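Local coordinates for single-stranded DNA-binding protein (Thermus thermophilus, PDB 2CWA) that binds single-stranded DNA and probably recruits partner proteins to it during DNA replication, recombination and repair, at residues Leu128-Leu133 against Phe195-Leu200. Numbering follows the deposited sequence.
Sequences LNQVFL and FVIGRL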
loop_
_atom_site.group_PDB
_atom_site.type_symbol
_atom_site.label_atom_id
_atom_site.label_comp_id
_atom_site.label_asym_id
_atom_site.label_seq_id
_atom_site.Cartn_x
_atom_site.Cartn_y
_atom_site.Cartn_z
ATOM N N LEU A 128 1.347 -8.657 7.460
ATOM C CA LEU A 128 2.520 -7.875 7.084
ATOM C C LEU A 128 2.080 -6.819 6.083
ATOM O O LEU A 128 1.391 -7.127 5.109
ATOM C CB LEU A 128 3.603 -8.763 6.450
ATOM C CG LEU A 128 4.796 -7.973 5.889
ATOM C CD1 LEU A 128 5.502 -7.230 7.017
ATOM C CD2 LEU A 128 5.769 -8.917 5.181
ATOM N N ASN A 129 2.471 -5.577 6.344
ATOM C CA ASN A 129 2.146 -4.442 5.489
ATOM C C ASN A 129 3.312 -3.488 5.636
ATOM O O ASN A 129 3.318 -2.620 6.510
ATOM C CB ASN A 129 0.842 -3.773 5.956
ATOM C CG ASN A 129 0.437 -2.595 5.084
ATOM O OD1 ASN A 129 1.189 -2.152 4.214
ATOM N ND2 ASN A 129 -0.762 -2.068 5.328
ATOM N N GLN A 130 4.313 -3.649 4.774
ATOM C CA GLN A 130 5.500 -2.815 4.853
ATOM C C GLN A 130 5.958 -2.335 3.482
ATOM O O GLN A 130 6.042 -3.121 2.548
ATOM C CB GLN A 130 6.624 -3.615 5.517
ATOM C CG GLN A 130 7.876 -2.816 5.824
ATOM C CD GLN A 130 8.910 -3.627 6.592
ATOM O OE1 GLN A 130 9.881 -3.079 7.110
ATOM N NE2 GLN A 130 8.710 -4.934 6.661
ATOM N N VAL A 131 6.260 -1.049 3.373
ATOM C CA VAL A 131 6.733 -0.484 2.110
ATOM C C VAL A 131 7.983 0.358 2.339
ATOM O O VAL A 131 8.092 1.068 3.343
ATOM C CB VAL A 131 5.649 0.406 1.440
ATOM C CG1 VAL A 131 5.312 1.583 2.334
ATOM C CG2 VAL A 131 6.147 0.906 0.083
ATOM N N PHE A 132 8.930 0.255 1.410
ATOM C CA PHE A 132 10.170 1.019 1.461
ATOM C C PHE A 132 10.128 1.992 0.291
ATOM O O PHE A 132 9.962 1.572 -0.856
ATOM C CB PHE A 132 11.381 0.099 1.275
ATOM C CG PHE A 132 11.650 -0.798 2.436
ATOM C CD1 PHE A 132 12.585 -0.443 3.400
ATOM C CD2 PHE A 132 10.983 -2.007 2.563
ATOM C CE1 PHE A 132 12.853 -1.291 4.474
ATOM C CE2 PHE A 132 11.245 -2.858 3.635
ATOM C CZ PHE A 132 12.184 -2.496 4.589
ATOM N N LEU A 133 10.294 3.277 0.568
ATOM C CA LEU A 133 10.271 4.278 -0.487
ATOM C C LEU A 133 11.363 5.313 -0.295
ATOM O O LEU A 133 11.752 5.620 0.831
ATOM C CB LEU A 133 8.925 5.019 -0.509
ATOM C CG LEU A 133 7.639 4.270 -0.862
ATOM C CD1 LEU A 133 6.444 5.187 -0.602
ATOM C CD2 LEU A 133 7.673 3.839 -2.322
ATOM N N PHE A 195 13.537 9.127 2.757
ATOM C CA PHE A 195 13.537 7.673 2.811
ATOM C C PHE A 195 12.392 7.324 3.765
ATOM O O PHE A 195 12.299 7.879 4.869
ATOM C CB PHE A 195 14.862 7.148 3.382
ATOM C CG PHE A 195 14.827 5.692 3.762
ATOM C CD1 PHE A 195 14.973 4.699 2.802
ATOM C CD2 PHE A 195 14.620 5.312 5.089
ATOM C CE1 PHE A 195 14.914 3.349 3.149
ATOM C CE2 PHE A 195 14.558 3.966 5.451
ATOM C CZ PHE A 195 14.705 2.979 4.481
ATOM N N VAL A 196 11.527 6.413 3.340
ATOM C CA VAL A 196 10.385 6.024 4.152
ATOM C C VAL A 196 10.171 4.535 4.284
ATOM O O VAL A 196 10.331 3.783 3.321
ATOM C CB VAL A 196 9.057 6.591 3.566
ATOM C CG1 VAL A 196 7.875 6.192 4.454
ATOM C CG2 VAL A 196 9.141 8.089 3.418
ATOM N N ILE A 197 9.835 4.109 5.497
ATOM C CA ILE A 197 9.464 2.725 5.743
ATOM C C ILE A 197 8.070 2.954 6.311
ATOM O O ILE A 197 7.907 3.655 7.316
ATOM C CB ILE A 197 10.311 2.022 6.811
ATOM C CG1 ILE A 197 11.777 1.928 6.362
ATOM C CG2 ILE A 197 9.757 0.624 7.043
ATOM C CD1 ILE A 197 12.667 1.175 7.349
ATOM N N GLY A 198 7.058 2.408 5.661
ATOM C CA GLY A 198 5.717 2.630 6.157
ATOM C C GLY A 198 4.767 1.493 5.899
ATOM O O GLY A 198 5.171 0.385 5.561
ATOM N N ARG A 199 3.483 1.781 6.077
ATOM C CA ARG A 199 2.443 0.803 5.855
ATOM C C ARG A 199 1.492 1.410 4.838
ATOM O O ARG A 199 1.257 2.618 4.844
ATOM C CB ARG A 199 1.720 0.495 7.170
ATOM C CG ARG A 199 1.362 1.728 7.993
ATOM C CD ARG A 199 0.924 1.335 9.404
ATOM N NE ARG A 199 -0.359 0.649 9.392
ATOM C CZ ARG A 199 -1.533 1.266 9.312
ATOM N NH1 ARG A 199 -1.587 2.591 9.244
ATOM N NH2 ARG A 199 -2.654 0.558 9.280
ATOM N N LEU A 200 0.975 0.582 3.940
ATOM C CA LEU A 200 0.049 1.077 2.931
ATOM C C LEU A 200 -1.329 1.246 3.551
ATOM O O LEU A 200 -1.807 0.365 4.259
ATOM C CB LEU A 200 -0.044 0.090 1.771
ATOM C CG LEU A 200 1.247 -0.062 0.961
ATOM C CD1 LEU A 200 1.088 -1.184 -0.060
ATOM C CD2 LEU A 200 1.558 1.254 0.276
#
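Asn129 reaches across to Leu200 and grips both polar atoms of its backbone with one flat amide. Its CG stands anti to the backbone N (chi1 -179°), which carries the carboxamide over to the other strand: Leu200 N donates to Asn129 OD1 at 2.8 Å, tilted from the carbonyl plane, while Asn129 ND2 gives a nearly straight bond to an in-plane lone pair of Leu200 O at 2.9 Å. The side-chain amide thus does the work of a backbone pair where the antiparallel strands diverge, and the two bonds fix its rotation. An alanine here would probably leave Leu200 N and O without these two bonds and open a gap between the strands where they diverge. Beyond it backbone bonds take over, two each between Val131 and Gly198 and between Leu133 and Val196. Phe132, Ile197 and Phe195 point the same way from one face: Phe132 CE1 lies 3.8 Å from Ile197 CD1, and Phe195 CZ lies at the edge of the Phe132 ring, 4.2 Å from Phe132 CD1. On the opposite face Val131 CG1 lies over the Gly198 carbonyl, 3.4 Å from its O. Both strands belong to the second OB-fold domain; Val131, Leu133 and Leu200 pack against Val218 of strand 212-220, Arg199 forms a salt bridge with Glu219, and along the other edge of 128-133, strand 5-22 of the first domain pairs antiparallel.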